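Local structure of gamma-D-glutamyl-L-lysine dipeptidyl-peptidase (Bacillus cereus ATCC 10987, 3H41) at residues A[119-124]-A[145-150]; A[156-161]-A[170-175]. The protein is a cysteine peptidase that probably cleaves gamma-D-glutamyl-L-lysine bonds in murein peptides, releasing L-Ala-D-Glu during peptidoglycan degradation. All coordinates share one frame; numbering follows the deposited sequence.

Contacts 1 and 2 belong to one antiparallel sheet in the second SH3-like domain, away from the active-site and substrate-binding residues. Contact 1 pairs strands 119-122 and 147-153; contact 2 pairs strands 157-161 and 167-171 as a hairpin. They come in series along the chain, contact 1 closing before contact 2 opens, and their centres lie about 9 Å apart. Strands 147-153 and 157-161, consecutive in sequence, are neighbours in the sheet and join the two pairings. A second link runs from Thr123 N to Asp174 O, a probable hydrogen bond of 3.0 Å. Both contacts therefore belong to the architecture of this domain rather than to the catalytic site.

Contact 1 of 2, residues A[119-124]-A[145-150]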
ATOM      1  N   PHE A 119     -13.408 -12.758   1.425  1.00 18.46           N
ATOM      2  CA  PHE A 119     -13.217 -11.536   0.646  1.00 15.76           C
ATOM      3  C   PHE A 119     -12.494 -11.824  -0.651  1.00 16.13           C
ATOM      4  O   PHE A 119     -11.834 -12.848  -0.812  1.00 16.73           O
ATOM      5  CB  PHE A 119     -12.505 -10.449   1.440  1.00 13.58           C
ATOM      6  CG  PHE A 119     -11.107 -10.808   1.913  1.00 14.74           C
ATOM      7  CD1 PHE A 119     -10.028 -10.863   1.031  1.00 16.99           C
ATOM      8  CD2 PHE A 119     -10.850 -10.981   3.272  1.00 21.05           C
ATOM      9  CE1 PHE A 119      -8.759 -11.177   1.472  1.00 20.87           C
ATOM     10  CE2 PHE A 119      -9.568 -11.301   3.732  1.00 29.37           C
ATOM     11  CZ  PHE A 119      -8.521 -11.417   2.826  1.00 30.02           C
ATOM     12  N   VAL A 120     -12.630 -10.878  -1.579  1.00 14.10           N
ATOM     13  CA  VAL A 120     -11.911 -10.881  -2.816  1.00 13.40           C
ATOM     14  C   VAL A 120     -10.749  -9.929  -2.643  1.00 13.53           C
ATOM     15  O   VAL A 120     -10.926  -8.812  -2.136  1.00 12.21           O
ATOM     16  CB  VAL A 120     -12.799 -10.383  -3.996  1.00 14.40           C
ATOM     17  CG1 VAL A 120     -11.964 -10.268  -5.295  1.00 13.20           C
ATOM     18  CG2 VAL A 120     -13.997 -11.333  -4.203  1.00 15.06           C
ATOM     19  N   LEU A 121      -9.562 -10.395  -3.000  1.00 14.10           N
ATOM     20  CA  LEU A 121      -8.346  -9.587  -2.957  1.00 13.16           C
ATOM     21  C   LEU A 121      -7.999  -9.262  -4.409  1.00 12.38           C
ATOM     22  O   LEU A 121      -7.947 -10.148  -5.257  1.00 12.02           O
ATOM     23  CB  LEU A 121      -7.203 -10.337  -2.282  1.00 14.12           C
ATOM     24  CG  LEU A 121      -5.960  -9.431  -2.064  1.00 13.47           C
ATOM     25  CD1 LEU A 121      -5.496  -9.385  -0.661  1.00 19.27           C
ATOM     26  CD2 LEU A 121      -4.864  -9.970  -2.971  1.00 22.56           C
ATOM     27  N   VAL A 122      -7.814  -7.988  -4.716  1.00 11.87           N
ATOM     28  CA  VAL A 122      -7.538  -7.585  -6.065  1.00 11.24           C
ATOM     29  C   VAL A 122      -6.056  -7.942  -6.340  1.00 10.05           C
ATOM     30  O   VAL A 122      -5.185  -7.545  -5.574  1.00 11.26           O
ATOM     31  CB  VAL A 122      -7.772  -6.083  -6.225  1.00  9.97           C
ATOM     32  CG1 VAL A 122      -7.325  -5.607  -7.596  1.00 10.52           C
ATOM     33  CG2 VAL A 122      -9.216  -5.761  -6.001  1.00 10.23           C
ATOM     34  N   THR A 123      -5.788  -8.673  -7.416  1.00 10.71           N
ATOM     35  CA  THR A 123      -4.483  -9.299  -7.627  1.00 11.64           C
ATOM     36  C   THR A 123      -3.747  -8.817  -8.895  1.00 13.15           C
ATOM     37  O   THR A 123      -2.706  -9.344  -9.238  1.00 13.39           O
ATOM     38  CB  THR A 123      -4.600 -10.846  -7.633  1.00 16.73           C
ATOM     39  OG1 THR A 123      -5.657 -11.243  -8.521  1.00 18.76           O
ATOM     40  CG2 THR A 123      -4.899 -11.346  -6.213  1.00 16.79           C
ATOM     41  N   LYS A 124      -4.319  -7.867  -9.610  1.00 13.70           N
ATOM     42  CA  LYS A 124      -3.607  -7.122 -10.640  1.00 13.84           C
ATOM     43  C   LYS A 124      -3.218  -5.726 -10.110  1.00 12.89           C
ATOM     44  O   LYS A 124      -3.817  -5.233  -9.172  1.00 11.86           O
ATOM     45  CB  LYS A 124      -4.488  -6.958 -11.874  1.00 13.21           C
ATOM     46  CG  LYS A 124      -4.823  -8.285 -12.548  1.00 14.11           C
ATOM     47  CD  LYS A 124      -3.648  -8.766 -13.377  1.00 26.22           C
ATOM     48  CE  LYS A 124      -4.054  -9.934 -14.297  1.00 36.14           C
ATOM     49  NZ  LYS A 124      -4.435 -11.138 -13.492  1.00 32.62           N
ATOM     50  N   ASN A 145      -4.328  -5.363  -3.838  1.00 10.26           N
ATOM     51  CA  ASN A 145      -4.343  -5.533  -2.371  1.00 10.97           C
ATOM     52  C   ASN A 145      -5.580  -4.952  -1.693  1.00 10.26           C
ATOM     53  O   ASN A 145      -5.672  -4.983  -0.472  1.00 13.51           O
ATOM     54  CB  ASN A 145      -3.083  -4.964  -1.702  1.00 12.08           C
ATOM     55  CG  ASN A 145      -2.902  -5.475  -0.277  1.00 18.30           C
ATOM     56  OD1 ASN A 145      -3.112  -6.671   0.011  1.00 14.41           O
ATOM     57  ND2 ASN A 145      -2.548  -4.557   0.638  1.00 17.10           N
ATOM     58  N   THR A 146      -6.504  -4.412  -2.479  1.00 11.49           N
ATOM     59  CA  THR A 146      -7.854  -4.031  -2.009  1.00 12.79           C
ATOM     60  C   THR A 146      -8.605  -5.320  -1.646  1.00 11.70           C
ATOM     61  O   THR A 146      -8.516  -6.306  -2.392  1.00 12.80           O
ATOM     62  CB  THR A 146      -8.597  -3.252  -3.101  1.00 10.37           C
ATOM     63  OG1 THR A 146      -7.857  -2.031  -3.443  1.00 11.40           O
ATOM     64  CG2 THR A 146     -10.061  -2.922  -2.675  1.00 14.25           C
ATOM     65  N   ARG A 147      -9.281  -5.331  -0.494  1.00 12.27           N
ATOM     66  CA  ARG A 147     -10.072  -6.464  -0.054  1.00 11.28           C
ATOM     67  C   ARG A 147     -11.504  -6.019   0.151  1.00 12.11           C
ATOM     68  O   ARG A 147     -11.747  -5.081   0.885  1.00 11.71           O
ATOM     69  CB  ARG A 147      -9.562  -7.060   1.251  1.00 14.33           C
ATOM     70  CG  ARG A 147      -8.125  -7.531   1.226  1.00 15.76           C
ATOM     71  CD  ARG A 147      -7.190  -6.508   1.916  1.00 17.58           C
ATOM     72  NE  ARG A 147      -5.804  -6.969   1.851  1.00 16.16           N
ATOM     73  CZ  ARG A 147      -5.296  -7.953   2.600  1.00 17.97           C
ATOM     74  NH1 ARG A 147      -6.021  -8.559   3.529  1.00 20.73           N
ATOM     75  NH2 ARG A 147      -4.046  -8.321   2.431  1.00 17.63           N
ATOM     76  N   LEU A 148     -12.445  -6.699  -0.503  1.00 13.08           N
ATOM     77  CA  LEU A 148     -13.859  -6.425  -0.315  1.00 14.19           C
ATOM     78  C   LEU A 148     -14.631  -7.725  -0.079  1.00 11.54           C
ATOM     79  O   LEU A 148     -14.329  -8.761  -0.697  1.00 14.68           O
ATOM     80  CB  LEU A 148     -14.423  -5.671  -1.512  1.00 13.93           C
ATOM     81  CG  LEU A 148     -13.800  -4.295  -1.791  1.00 15.41           C
ATOM     82  CD1 LEU A 148     -14.116  -3.866  -3.219  1.00 13.70           C
ATOM     83  CD2 LEU A 148     -14.244  -3.221  -0.799  1.00 13.12           C
ATOM     84  N   PRO A 149     -15.640  -7.676   0.792  1.00 12.43           N
ATOM     85  CA  PRO A 149     -16.381  -8.921   1.068  1.00 13.78           C
ATOM     86  C   PRO A 149     -17.012  -9.544  -0.190  1.00 13.37           C
ATOM     87  O   PRO A 149     -17.606  -8.835  -1.008  1.00 15.80           O
ATOM     88  CB  PRO A 149     -17.482  -8.467   2.027  1.00 15.18           C
ATOM     89  CG  PRO A 149     -17.000  -7.204   2.636  1.00 18.46           C
ATOM     90  CD  PRO A 149     -16.132  -6.554   1.601  1.00 12.83           C
ATOM     91  N   LEU A 150     -16.889 -10.855  -0.319  1.00 15.70           N
ATOM     92  CA  LEU A 150     -17.413 -11.583  -1.447  1.00 15.90           C
ATOM     93  C   LEU A 150     -18.900 -11.788  -1.196  1.00 16.70           C
ATOM     94  O   LEU A 150     -19.273 -12.280  -0.128  1.00 14.04           O
ATOM     95  CB  LEU A 150     -16.748 -12.939  -1.572  1.00 17.11           C
ATOM     96  CG  LEU A 150     -17.230 -13.924  -2.647  1.00 21.65           C
ATOM     97  CD1 LEU A 150     -16.948 -13.398  -4.054  1.00 20.13           C
ATOM     98  CD2 LEU A 150     -16.542 -15.283  -2.398  1.00 27.62           C
TER
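Asn145 OD1, packed against Leu121 CD1 of the facing segment, is gripped side-on by two nitrogens of Arg147. Arg147 NH2 stands 3.1 Å from Asn145 OD1, modestly tilted from the amide plane, while NE reaches the oxygen from the same face but from well above that plane. The oxygen lies in the guanidinium plane of Arg147, and NH1 has its own partner in Gln181 OE1, so bonds at both the NE/NH2 side and at NH1 restrain the group's rotation. One guanidinium face rests on Leu121 CD1, which is 3.5 Å from Arg147 NE. Phe119 meets a different part of the same side chain: Arg147 CG sits over its ring face, 4.1 Å from the centroid and 27° off the normal, a CH-pi contact. Ring and guanidinium planes are 37° apart, which rules out a parallel stack.

Beneath these groups, strands 119-122 and 147-150 are antiparallel neighbours in the sheet of the SH3-like domain. Val120 and Leu148 form a hydrogen-bonded pair, with Val120 N to Leu148 O at 2.9 Å; Leu121 and Arg147 form a non-hydrogen-bonded one. The ladder continues with Val122 N to Thr146 O at 3.0 Å and ends in the nearly straight Asn145 N to Val122 O bond of 2.9 Å. On the sheet face carrying Val120 and Leu148, Val120 CG2 touches Leu150 CD1 at 3.6 Å, and Tyr158 and Val160 pack against Val120.

Contact 2 of 2, residues A[156-161]-A[170-175]; sequences ISYRVL and LRKNDG
Tyr158 holds CG anti to its carbonyl carbon (chi1 -59°), and Lys172 turns CG roughly anti to its own carbonyl carbon (chi1 -87°), which sets that carbon over one face of the tyrosine ring. The methylene carbon Lys172 CG lies 4.1 Å from the centroid of the Tyr158 ring and 15° off its normal, evidence for a CH-pi contact; the two side chains cross at about a right angle. The edge of the ring has other neighbours, since Gly175 O approaches Tyr158 CE2 to 3.5 Å near the ring plane and Leu170 CG also lies at the rim.

These side chains sit at the end of a beta hairpin formed by strands 157-161 and 167-171. Tyr158 and Leu170 form an antiparallel hydrogen-bonded pair in it, tied by Tyr158 N to Leu170 O at 3.0 Å and by Leu170 N to Tyr158 O at 3.1 Å. On the face bearing Tyr158, Leu170 CD2 packs on Val160 CG1, and Leu129 of strand 126-131 touches Val160 and Leu170. Beyond Arg171 the strand gives way to a 3-10 turn at 172-174, in which Asp174 N bonds to Arg171 O.

Ile156 O receives Lys172 N at 2.9 Å, with the donor tilted out of the carbonyl plane. A water also donates to this oxygen and accepts from Arg171 NH1 at 3.1 Å, bridging the two residues, while Ile156 CD1 lies over one face of the Arg171 guanidinium.

Lys172 divides its chemistry along its length: its CG meets the aromatic face, whereas NZ makes a salt bridge with Glu153 OE2 and a hydrogen bond with Asp154 O. The ring contact is thus aliphatic rather than cation-pi, and the ammonium charge is probably balanced, at least in part, by Glu153.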
ATOM      1  N   ILE A 156     -17.797 -15.622 -14.869  1.00 18.73           N
ATOM      2  CA  ILE A 156     -16.869 -14.577 -15.315  1.00 16.65           C
ATOM      3  C   ILE A 156     -16.415 -13.564 -14.237  1.00 14.99           C
ATOM      4  O   ILE A 156     -15.473 -12.791 -14.481  1.00 12.43           O
ATOM      5  CB  ILE A 156     -17.392 -13.815 -16.555  1.00 19.43           C
ATOM      6  CG1 ILE A 156     -18.688 -13.048 -16.243  1.00 24.54           C
ATOM      7  CG2 ILE A 156     -17.587 -14.782 -17.785  1.00 18.05           C
ATOM      8  CD1 ILE A 156     -19.000 -11.930 -17.273  1.00 25.67           C
ATOM      9  N   SER A 157     -17.054 -13.566 -13.062  1.00 15.02           N
ATOM     10  CA  SER A 157     -16.919 -12.444 -12.125  1.00 13.51           C
ATOM     11  C   SER A 157     -17.089 -12.807 -10.667  1.00 14.04           C
ATOM     12  O   SER A 157     -17.606 -13.873 -10.332  1.00 14.34           O
ATOM     13  CB  SER A 157     -17.934 -11.346 -12.464  1.00 18.07           C
ATOM     14  OG  SER A 157     -19.254 -11.838 -12.366  1.00 14.54           O
ATOM     15  N   TYR A 158     -16.638 -11.906  -9.806  1.00  9.85           N
ATOM     16  CA  TYR A 158     -16.972 -11.951  -8.401  1.00 11.10           C
ATOM     17  C   TYR A 158     -17.838 -10.733  -8.151  1.00 12.54           C
ATOM     18  O   TYR A 158     -17.554  -9.654  -8.698  1.00 12.33           O
ATOM     19  CB  TYR A 158     -15.740 -11.788  -7.518  1.00 13.01           C
ATOM     20  CG  TYR A 158     -14.647 -12.806  -7.709  1.00 12.25           C
ATOM     21  CD1 TYR A 158     -14.825 -14.117  -7.310  1.00 18.85           C
ATOM     22  CD2 TYR A 158     -13.428 -12.445  -8.251  1.00 13.19           C
ATOM     23  CE1 TYR A 158     -13.812 -15.053  -7.471  1.00 19.64           C
ATOM     24  CE2 TYR A 158     -12.396 -13.386  -8.414  1.00 16.17           C
ATOM     25  CZ  TYR A 158     -12.598 -14.679  -8.022  1.00 14.62           C
ATOM     26  OH  TYR A 158     -11.604 -15.623  -8.166  1.00 21.67           O
ATOM     27  N   ARG A 159     -18.869 -10.896  -7.328  1.00 11.96           N
ATOM     28  CA  ARG A 159     -19.602  -9.765  -6.794  1.00 11.06           C
ATOM     29  C   ARG A 159     -19.140  -9.462  -5.381  1.00 12.25           C
ATOM     30  O   ARG A 159     -18.939 -10.379  -4.545  1.00 14.19           O
ATOM     31  CB  ARG A 159     -21.102 -10.085  -6.850  1.00 12.08           C
ATOM     32  CG  ARG A 159     -22.004  -8.918  -6.555  1.00 19.53           C
ATOM     33  CD  ARG A 159     -23.436  -9.254  -7.048  1.00 21.89           C
ATOM     34  NE  ARG A 159     -24.182  -8.055  -7.354  1.00 29.55           N
ATOM     35  CZ  ARG A 159     -25.426  -7.809  -6.947  1.00 38.01           C
ATOM     36  NH1 ARG A 159     -26.083  -8.697  -6.206  1.00 39.37           N
ATOM     37  NH2 ARG A 159     -26.021  -6.668  -7.300  1.00 23.59           N
ATOM     38  N   VAL A 160     -18.946  -8.172  -5.092  1.00  9.67           N
ATOM     39  CA  VAL A 160     -18.466  -7.760  -3.802  1.00  9.99           C
ATOM     40  C   VAL A 160     -19.268  -6.587  -3.240  1.00 12.13           C
ATOM     41  O   VAL A 160     -19.960  -5.871  -3.970  1.00 11.15           O
ATOM     42  CB  VAL A 160     -16.955  -7.331  -3.896  1.00  9.64           C
ATOM     43  CG1 VAL A 160     -16.104  -8.501  -4.356  1.00 12.68           C
ATOM     44  CG2 VAL A 160     -16.822  -6.116  -4.856  1.00 15.48           C
ATOM     45  N   LEU A 161     -19.120  -6.354  -1.954  1.00 10.92           N
ATOM     46  CA  LEU A 161     -19.747  -5.231  -1.269  1.00 11.63           C
ATOM     47  C   LEU A 161     -18.732  -4.081  -1.046  1.00 11.72           C
ATOM     48  O   LEU A 161     -17.638  -4.311  -0.550  1.00 14.72           O
ATOM     49  CB  LEU A 161     -20.273  -5.691   0.099  1.00 13.85           C
ATOM     50  CG  LEU A 161     -21.121  -4.661   0.855  1.00 16.45           C
ATOM     51  CD1 LEU A 161     -22.459  -4.395   0.148  1.00 18.56           C
ATOM     52  CD2 LEU A 161     -21.337  -5.092   2.300  1.00 16.72           C
ATOM     53  N   LEU A 170     -16.205  -7.484 -10.396  1.00  9.90           N
ATOM     54  CA  LEU A 170     -14.954  -7.451 -11.161  1.00 12.34           C
ATOM     55  C   LEU A 170     -14.748  -8.772 -11.879  1.00 12.99           C
ATOM     56  O   LEU A 170     -15.265  -9.804 -11.462  1.00 13.64           O
ATOM     57  CB  LEU A 170     -13.739  -7.143 -10.290  1.00 14.76           C
ATOM     58  CG  LEU A 170     -13.378  -8.105  -9.183  1.00 17.30           C
ATOM     59  CD1 LEU A 170     -11.885  -7.910  -8.810  1.00 25.57           C
ATOM     60  CD2 LEU A 170     -14.297  -7.899  -7.972  1.00 16.90           C
ATOM     61  N   ARG A 171     -14.014  -8.725 -12.982  1.00 13.32           N
ATOM     62  CA  ARG A 171     -13.647  -9.949 -13.685  1.00 11.70           C
ATOM     63  C   ARG A 171     -12.859 -10.856 -12.780  1.00 14.32           C
ATOM     64  O   ARG A 171     -12.026 -10.386 -12.001  1.00 12.41           O
ATOM     65  CB  ARG A 171     -12.834  -9.633 -14.936  1.00 11.87           C
ATOM     66  CG  ARG A 171     -13.624  -9.067 -16.090  1.00 13.42           C
ATOM     67  CD  ARG A 171     -14.274 -10.175 -16.892  1.00 19.40           C
ATOM     68  NE  ARG A 171     -15.156  -9.638 -17.919  1.00 12.45           N
ATOM     69  CZ  ARG A 171     -15.697 -10.328 -18.917  1.00 11.67           C
ATOM     70  NH1 ARG A 171     -15.503 -11.642 -19.034  1.00 14.11           N
ATOM     71  NH2 ARG A 171     -16.523  -9.706 -19.762  1.00 13.91           N
ATOM     72  N   LYS A 172     -13.126 -12.156 -12.888  1.00 12.32           N
ATOM     73  CA  LYS A 172     -12.399 -13.145 -12.105  1.00 15.94           C
ATOM     74  C   LYS A 172     -10.877 -13.103 -12.248  1.00 16.48           C
ATOM     75  O   LYS A 172     -10.158 -13.482 -11.326  1.00 16.30           O
ATOM     76  CB  LYS A 172     -12.867 -14.532 -12.506  1.00 19.89           C
ATOM     77  CG  LYS A 172     -14.047 -14.989 -11.757  1.00 26.95           C
ATOM     78  CD  LYS A 172     -14.437 -16.374 -12.282  1.00 31.01           C
ATOM     79  CE  LYS A 172     -15.000 -17.205 -11.201  1.00 38.43           C
ATOM     80  NZ  LYS A 172     -15.804 -18.322 -11.763  1.00 38.52           N
ATOM     81  N   ASN A 173     -10.389 -12.728 -13.423  1.00 15.88           N
ATOM     82  CA  ASN A 173      -8.958 -12.672 -13.648  1.00 16.74           C
ATOM     83  C   ASN A 173      -8.302 -11.501 -12.877  1.00 18.98           C
ATOM     84  O   ASN A 173      -7.065 -11.436 -12.787  1.00 18.86           O
ATOM     85  CB  ASN A 173      -8.650 -12.508 -15.129  1.00 19.32           C
ATOM     86  CG  ASN A 173      -8.841 -13.793 -15.925  1.00 36.38           C
ATOM     87  OD1 ASN A 173      -8.598 -14.899 -15.432  1.00 46.78           O
ATOM     88  ND2 ASN A 173      -9.256 -13.645 -17.183  1.00 44.70           N
ATOM     89  N   ASP A 174      -9.107 -10.559 -12.382  1.00 15.23           N
ATOM     90  CA  ASP A 174      -8.576  -9.408 -11.639  1.00 15.97           C
ATOM     91  C   ASP A 174      -8.466  -9.632 -10.149  1.00 15.40           C
ATOM     92  O   ASP A 174      -7.988  -8.750  -9.437  1.00 17.06           O
ATOM     93  CB  ASP A 174      -9.420  -8.151 -11.860  1.00 14.18           C
ATOM     94  CG  ASP A 174      -9.186  -7.505 -13.211  1.00 21.34           C
ATOM     95  OD1 ASP A 174      -8.044  -7.570 -13.714  1.00 19.68           O
ATOM     96  OD2 ASP A 174     -10.143  -6.900 -13.756  1.00 17.77           O
ATOM     97  N   GLY A 175      -8.909 -10.781  -9.655  1.00 13.87           N
ATOM     98  CA  GLY A 175      -8.922 -11.011  -8.212  1.00 14.32           C
ATOM     99  C   GLY A 175      -8.869 -12.474  -7.843  1.00 16.13           C
ATOM    100  O   GLY A 175      -8.920 -13.361  -8.714  1.00 14.40           O
TER
HETATM  101  O   HOH W   1     -13.787 -13.447 -17.159  1.00 35.45           O